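Local coordinates for protein glutamate--tRNA ligase (Methanothermobacter thermautotrophicus, PDB 3AII) that probably attaches glutamate to its tRNA in two steps, activating the amino acid with ATP and then transferring it to the acceptor end, at residues A[407-413]-A[445-451]; A[489-493]-A[531-535]; A[498-502]-A[514-518]. All blocks are in the same frame, centred on the assembly; numbering follows the deposited sequence.

Interaction 1: A[407-413]-A[445-451]; sequences AADPVKL and EVYLPGD
Antiparallel strand pairing joins 407-413 to 445-451 where the chain passes from one anticodon-binding barrel to the other. Strand 410-413 crosses strand 445-449 with axes 4.3 Å apart at closest approach and N-to-C directions 150° apart. Val411 and Leu448 form one hydrogen-bonded pair (Val411 N to Leu448 O 2.8 Å, Leu448 N to Val411 O 2.9 Å), and Leu413 and Val446 the next (Leu413 N to Val446 O and Val446 N to Leu413 O, both 2.8 Å). Between them Lys412 faces Tyr447, a non-hydrogen-bonded pair with CA atoms 4.5 Å apart. The first segment changes sheets here: Ala407 and Ala408 end strand 402-408 of one six-stranded barrel, and Pro410 starts strand 410-416 of the other, as in the two beta-barrel anticodon-binding domains of glutaminyl-tRNA synthetases and archaeal-type glutamyl-tRNA synthetases. The break is Asp409, whose backbone takes positive phi (43/58). Opposite it Gly450 N donates to Ala408 O at 3.3 Å and, weakly, to Asp409 O at 2.9 Å; a CB on Gly450 would clash with that Asp409 oxygen. One face of the sheet carries Val411, Leu413, Val446 and Leu448, with Leu413 CD1 3.8 Å from Leu448 CD1. The other face carries Lys412 and Tyr447: the all-trans Lys412 lays CG over the Tyr447 ring (chi1 m). Pro410 CB comes within 3.8 Å of Tyr447 CD2, and at the far end Lys412 NZ reaches Glu445 OE1 at 3.4 Å in a salt bridge.

Interaction 2: A[489-493]-A[531-535]; sequences SMIHW and LERFG
Barrel meets barrel here mainly through two side chains, His492 and Arg533: strand 489-495 of one six-stranded anticodon-binding barrel touches the turn between strands 528-531 and 535-541 of the other. At Met490 the chain is extended, and its O lies over a face of the Arg533 guanidinium, 3.4 Å from NH1 at an angle too poor for a hydrogen bond. Ile491 turns its side chain away, yet its CA packs over a guanidinium face, 3.7 Å from Arg533 NH2. His492 (chi1 p, chi2 -69°) points toward the turn, its CA 7.2 Å from that of Arg533, and Glu532 O sits over its ring, 3.8 Å from His492 CG. The turn itself is held by Phe534 N and Gly535 N, each 2.9 Å from Leu531 O, a classic beta bulge; Arg533 has positive phi (64/15). Glu532 directs its carboxylate elsewhere, to Arg426 and Arg438. With chi1 m, chi2 t and chi3 p, Arg533 extends to the imidazole edge, where NH2 donates to His492 ND1 at 2.9 Å.

Interaction 3: A[498-502]-A[514-518]; sequences SALEA and GVIEA
A hairpin need not be smooth to pack well, and the pairing of 498-502 with 514-518 illustrates how small residues make room for larger ones. Strands 500-502 and 514-516 run antiparallel, their axes 4.4 Å apart at closest approach and their directions 127° apart. Leu500 and Ile516 are a hydrogen-bonded pair (Leu500 N to Ile516 O 2.9 Å, Ile516 N to Leu500 O 2.8 Å), as are Ala502 and Gly514 (Ala502 N to Gly514 O 3.1 Å, Gly514 N to Ala502 O 3.0 Å); Glu501 faces Val515 between them. On the face of Leu500 and Ala502, the CG2 branch of Ile516 (chi1 t) fits between the two, 3.8 Å from both Leu500 CB and Ala502 CB. Leu500 (chi1 m, chi2 t) extends the other way, its CD1 lying 3.6 Å from Ala518 O. Ala499 meets Val515 CB with its own CB at 4.0 Å, and Ser498 CB approaches Ala518 CB at 4.0 Å. A water donates to Glu501 OE2 (2.5 Å) and Gly514 O (2.6 Å), bridging the two segments. The hairpin belongs to a six-stranded barrel of the anticodon-binding region: strand 402-408 flanks 511-516, with Ala407 and Val515 joined through their backbones, strand 546-552 flanks 500-505 and sets Met546 against Leu500 and Ile516, while Tyr447 from strand 445-449 of the adjoining barrel covers Ala499 and Val515.

Two barrels can be joined by a chain that ends a strand in one and starts the next in the other, and by side chains that pack across the remaining gap. Interaction 1 is the hub, its centre about 11 Å from that of interaction 2 and about 10 Å from that of interaction 3. Toward interaction 2, strands 445-449 and 489-495 are sheet neighbours, and Pro449 CD packs 3.2 Å from His492 O. Toward interaction 3, Ala407 N lies 2.8 Å from Val515 O, a probable hydrogen bond, while Tyr447 CE1 packs 3.7 Å from Ala499 CB. Interactions 2 and 3, about 14 Å apart between centres, meet through Leu531 CD2 and Ile516 CD1 at 3.9 Å. All three lie in the anticodon-binding region, away from the catalytic domain.

Interaction 1: A[407-413]-A[445-451]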
# COMPACT_ATOMS: atom_id res chain seq x y z
N ALA A 407 12.61 -27.71 -2.41
CA ALA A 407 12.86 -28.10 -3.79
C ALA A 407 11.56 -27.97 -4.59
O ALA A 407 10.67 -28.81 -4.45
CB ALA A 407 13.39 -29.53 -3.85
N ALA A 408 11.47 -26.92 -5.40
CA ALA A 408 10.33 -26.69 -6.28
C ALA A 408 10.33 -27.73 -7.41
O ALA A 408 11.39 -28.08 -7.91
CB ALA A 408 10.41 -25.32 -6.87
N ASP A 409 9.14 -28.18 -7.82
CA ASP A 409 9.00 -29.15 -8.92
C ASP A 409 10.05 -30.25 -8.81
O ASP A 409 10.85 -30.47 -9.72
CB ASP A 409 9.08 -28.45 -10.27
CG ASP A 409 7.90 -27.53 -10.52
OD1 ASP A 409 6.80 -27.80 -9.99
OD2 ASP A 409 8.07 -26.53 -11.24
N PRO A 410 10.04 -30.95 -7.68
CA PRO A 410 11.16 -31.84 -7.35
C PRO A 410 11.18 -33.09 -8.22
O PRO A 410 10.15 -33.58 -8.67
CB PRO A 410 10.89 -32.20 -5.90
CG PRO A 410 9.40 -32.10 -5.76
CD PRO A 410 9.03 -30.93 -6.61
N VAL A 411 12.39 -33.58 -8.46
CA VAL A 411 12.56 -34.89 -9.06
C VAL A 411 13.19 -35.82 -8.02
O VAL A 411 14.14 -35.45 -7.33
CB VAL A 411 13.38 -34.84 -10.36
CG1 VAL A 411 14.70 -34.15 -10.14
CG2 VAL A 411 13.59 -36.26 -10.90
N LYS A 412 12.61 -37.00 -7.87
CA LYS A 412 13.09 -37.93 -6.86
C LYS A 412 14.15 -38.82 -7.49
O LYS A 412 13.87 -39.49 -8.48
CB LYS A 412 11.95 -38.78 -6.29
CG LYS A 412 12.36 -39.64 -5.12
CD LYS A 412 11.17 -40.42 -4.56
CE LYS A 412 11.55 -41.17 -3.30
NZ LYS A 412 10.46 -42.08 -2.84
N LEU A 413 15.35 -38.80 -6.93
CA LEU A 413 16.48 -39.50 -7.52
C LEU A 413 17.26 -40.29 -6.48
O LEU A 413 17.54 -39.81 -5.38
CB LEU A 413 17.42 -38.50 -8.19
CG LEU A 413 16.86 -37.72 -9.38
CD1 LEU A 413 17.72 -36.50 -9.73
CD2 LEU A 413 16.75 -38.67 -10.57
N GLU A 445 17.79 -41.88 -1.35
CA GLU A 445 17.06 -41.07 -2.32
C GLU A 445 16.96 -39.62 -1.87
O GLU A 445 16.88 -39.34 -0.67
CB GLU A 445 15.64 -41.62 -2.53
CG GLU A 445 15.59 -42.91 -3.35
CD GLU A 445 14.18 -43.44 -3.47
OE1 GLU A 445 13.47 -43.50 -2.44
OE2 GLU A 445 13.78 -43.81 -4.60
N VAL A 446 16.96 -38.71 -2.83
CA VAL A 446 16.77 -37.29 -2.54
C VAL A 446 15.79 -36.68 -3.52
O VAL A 446 15.55 -37.22 -4.61
CB VAL A 446 18.08 -36.49 -2.63
CG1 VAL A 446 19.10 -37.01 -1.66
CG2 VAL A 446 18.65 -36.50 -4.08
N TYR A 447 15.21 -35.55 -3.13
CA TYR A 447 14.49 -34.71 -4.07
C TYR A 447 15.38 -33.55 -4.49
O TYR A 447 15.95 -32.86 -3.64
CB TYR A 447 13.22 -34.16 -3.43
CG TYR A 447 12.14 -35.20 -3.19
CD1 TYR A 447 11.92 -35.71 -1.92
CD2 TYR A 447 11.30 -35.62 -4.22
CE1 TYR A 447 10.92 -36.64 -1.68
CE2 TYR A 447 10.30 -36.55 -4.00
CZ TYR A 447 10.11 -37.05 -2.72
OH TYR A 447 9.11 -37.97 -2.48
N LEU A 448 15.52 -33.35 -5.80
CA LEU A 448 16.22 -32.17 -6.31
C LEU A 448 15.24 -31.26 -7.03
O LEU A 448 14.29 -31.73 -7.66
CB LEU A 448 17.31 -32.55 -7.31
CG LEU A 448 18.44 -33.46 -6.84
CD1 LEU A 448 19.49 -33.61 -7.95
CD2 LEU A 448 19.08 -32.89 -5.60
N PRO A 449 15.47 -29.94 -6.97
CA PRO A 449 14.61 -29.02 -7.71
C PRO A 449 14.73 -29.30 -9.20
O PRO A 449 15.84 -29.34 -9.73
CB PRO A 449 15.19 -27.64 -7.38
CG PRO A 449 16.59 -27.90 -6.88
CD PRO A 449 16.56 -29.26 -6.25
N GLY A 450 13.60 -29.52 -9.86
CA GLY A 450 13.63 -30.01 -11.23
C GLY A 450 13.86 -28.97 -12.31
O GLY A 450 14.23 -29.31 -13.43
N ASP A 451 13.64 -27.70 -11.98
CA ASP A 451 13.69 -26.63 -12.99
C ASP A 451 15.10 -26.31 -13.47
O ASP A 451 15.97 -25.94 -12.68
CB ASP A 451 13.00 -25.37 -12.47
CG ASP A 451 11.50 -25.56 -12.27
OD1 ASP A 451 10.93 -26.47 -12.92
OD2 ASP A 451 10.90 -24.81 -11.48

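Interaction 2: A[489-493]-A[531-535]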
# COMPACT_ATOMS: atom_id res chain seq x y z
N SER A 489 28.29 -27.82 -9.73
CA SER A 489 27.39 -26.72 -9.38
C SER A 489 26.66 -27.04 -8.08
O SER A 489 26.21 -28.17 -7.89
CB SER A 489 26.37 -26.50 -10.50
OG SER A 489 26.99 -25.93 -11.64
N MET A 490 26.54 -26.06 -7.19
CA MET A 490 25.83 -26.30 -5.92
C MET A 490 24.34 -26.45 -6.18
O MET A 490 23.78 -25.76 -7.04
CB MET A 490 26.05 -25.14 -4.94
CG MET A 490 27.49 -24.88 -4.55
SD MET A 490 28.20 -26.19 -3.54
CE MET A 490 27.25 -26.05 -2.03
N ILE A 491 23.70 -27.33 -5.43
CA ILE A 491 22.26 -27.51 -5.56
C ILE A 491 21.67 -27.84 -4.19
O ILE A 491 22.26 -28.60 -3.41
CB ILE A 491 21.88 -28.58 -6.62
CG1 ILE A 491 20.39 -28.48 -6.99
CG2 ILE A 491 22.22 -29.98 -6.15
CD1 ILE A 491 20.00 -29.28 -8.23
N HIS A 492 20.51 -27.26 -3.89
CA HIS A 492 19.83 -27.63 -2.66
C HIS A 492 19.08 -28.93 -2.90
O HIS A 492 18.92 -29.36 -4.05
CB HIS A 492 18.93 -26.50 -2.12
CG HIS A 492 17.88 -26.02 -3.08
ND1 HIS A 492 18.19 -25.33 -4.23
CD2 HIS A 492 16.53 -26.10 -3.03
CE1 HIS A 492 17.07 -25.01 -4.86
NE2 HIS A 492 16.05 -25.47 -4.16
N TRP A 493 18.64 -29.56 -1.82
CA TRP A 493 18.17 -30.94 -1.88
C TRP A 493 17.41 -31.29 -0.60
O TRP A 493 17.58 -30.65 0.44
CB TRP A 493 19.35 -31.90 -2.10
CG TRP A 493 20.34 -31.85 -0.96
CD1 TRP A 493 21.28 -30.88 -0.73
CD2 TRP A 493 20.43 -32.76 0.13
NE1 TRP A 493 21.98 -31.17 0.43
CE2 TRP A 493 21.46 -32.31 0.97
CE3 TRP A 493 19.74 -33.93 0.47
CZ2 TRP A 493 21.82 -32.99 2.15
CZ3 TRP A 493 20.10 -34.61 1.62
CH2 TRP A 493 21.13 -34.13 2.45
N LEU A 531 14.05 -19.65 1.88
CA LEU A 531 14.10 -20.90 1.15
C LEU A 531 15.35 -20.81 0.28
O LEU A 531 15.38 -20.07 -0.72
CB LEU A 531 12.83 -21.04 0.31
CG LEU A 531 11.55 -21.00 1.14
CD1 LEU A 531 10.31 -21.17 0.26
CD2 LEU A 531 11.57 -22.08 2.25
N GLU A 532 16.40 -21.52 0.68
CA GLU A 532 17.71 -21.27 0.12
C GLU A 532 17.74 -21.50 -1.38
O GLU A 532 17.17 -22.47 -1.87
CB GLU A 532 18.76 -22.13 0.80
CG GLU A 532 18.86 -21.85 2.30
CD GLU A 532 20.16 -22.33 2.87
OE1 GLU A 532 21.21 -21.76 2.51
OE2 GLU A 532 20.15 -23.27 3.68
N ARG A 533 18.40 -20.58 -2.09
CA ARG A 533 18.51 -20.65 -3.55
C ARG A 533 17.16 -20.53 -4.24
O ARG A 533 17.04 -20.84 -5.43
CB ARG A 533 19.23 -21.94 -3.98
CG ARG A 533 20.62 -22.13 -3.38
CD ARG A 533 21.40 -23.32 -4.02
NE ARG A 533 21.73 -23.08 -5.43
CZ ARG A 533 21.11 -23.65 -6.45
NH1 ARG A 533 21.46 -23.36 -7.70
NH2 ARG A 533 20.13 -24.52 -6.23
N PHE A 534 16.14 -20.09 -3.51
CA PHE A 534 14.82 -19.91 -4.09
C PHE A 534 14.28 -18.51 -3.77
O PHE A 534 14.05 -17.71 -4.68
CB PHE A 534 13.88 -21.03 -3.62
CG PHE A 534 12.51 -20.99 -4.27
CD1 PHE A 534 12.33 -21.47 -5.56
CD2 PHE A 534 11.42 -20.48 -3.58
CE1 PHE A 534 11.07 -21.43 -6.15
CE2 PHE A 534 10.16 -20.43 -4.17
CZ PHE A 534 9.99 -20.91 -5.46
N GLY A 535 14.10 -18.20 -2.49
CA GLY A 535 13.70 -16.86 -2.10
C GLY A 535 13.23 -16.77 -0.66
O GLY A 535 13.09 -17.79 0.01

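Interaction 3: A[498-502]-A[514-518]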
# COMPACT_ATOMS: atom_id res chain seq x y z
N SER A 498 12.06 -38.10 4.70
CA SER A 498 11.43 -37.20 5.67
C SER A 498 10.88 -35.91 5.07
O SER A 498 10.45 -35.03 5.81
CB SER A 498 12.44 -36.87 6.77
OG SER A 498 13.60 -36.29 6.20
N ALA A 499 10.87 -35.83 3.75
CA ALA A 499 10.42 -34.66 3.02
C ALA A 499 8.95 -34.34 3.30
O ALA A 499 8.13 -35.26 3.45
CB ALA A 499 10.62 -34.89 1.53
N LEU A 500 8.64 -33.06 3.37
CA LEU A 500 7.28 -32.59 3.62
C LEU A 500 6.72 -31.87 2.41
O LEU A 500 7.43 -31.14 1.72
CB LEU A 500 7.29 -31.60 4.79
CG LEU A 500 7.82 -32.14 6.12
CD1 LEU A 500 7.91 -30.98 7.13
CD2 LEU A 500 6.89 -33.21 6.62
N GLU A 501 5.43 -32.04 2.15
CA GLU A 501 4.81 -31.31 1.06
C GLU A 501 4.73 -29.83 1.41
O GLU A 501 4.41 -29.46 2.54
CB GLU A 501 3.41 -31.86 0.77
CG GLU A 501 3.40 -33.30 0.33
CD GLU A 501 4.11 -33.51 -0.99
OE1 GLU A 501 4.94 -34.45 -1.08
OE2 GLU A 501 3.85 -32.74 -1.93
N ALA A 502 5.03 -28.98 0.43
CA ALA A 502 4.87 -27.54 0.60
C ALA A 502 4.54 -26.89 -0.72
O ALA A 502 4.77 -27.45 -1.79
CB ALA A 502 6.15 -26.93 1.18
N GLY A 514 6.23 -28.28 -4.23
CA GLY A 514 7.48 -28.99 -4.04
C GLY A 514 7.54 -29.68 -2.70
O GLY A 514 6.50 -29.98 -2.10
N VAL A 515 8.76 -29.95 -2.23
CA VAL A 515 8.96 -30.54 -0.93
C VAL A 515 9.96 -29.71 -0.14
O VAL A 515 10.80 -29.02 -0.72
CB VAL A 515 9.43 -32.01 -1.01
CG1 VAL A 515 8.31 -32.89 -1.57
CG2 VAL A 515 10.70 -32.13 -1.85
N ILE A 516 9.85 -29.77 1.18
CA ILE A 516 10.72 -29.00 2.05
C ILE A 516 11.29 -29.93 3.12
O ILE A 516 10.70 -30.96 3.44
CB ILE A 516 9.94 -27.78 2.66
CG1 ILE A 516 10.88 -26.79 3.35
CG2 ILE A 516 8.80 -28.27 3.59
CD1 ILE A 516 10.24 -25.42 3.64
N GLU A 517 12.45 -29.59 3.66
CA GLU A 517 13.07 -30.44 4.66
C GLU A 517 12.25 -30.52 5.96
O GLU A 517 11.49 -29.62 6.28
CB GLU A 517 14.50 -29.98 4.92
CG GLU A 517 14.59 -28.70 5.71
CD GLU A 517 16.03 -28.26 5.87
OE1 GLU A 517 16.66 -28.59 6.90
OE2 GLU A 517 16.54 -27.60 4.94
N ALA A 518 12.44 -31.64 6.68
CA ALA A 518 11.67 -31.96 7.88
C ALA A 518 11.59 -30.85 8.91
O ALA A 518 10.53 -30.65 9.52
CB ALA A 518 12.22 -33.24 8.52
O HOH W 1 13.69 -34.11 4.62
O HOH W 2 4.41 -30.79 -3.47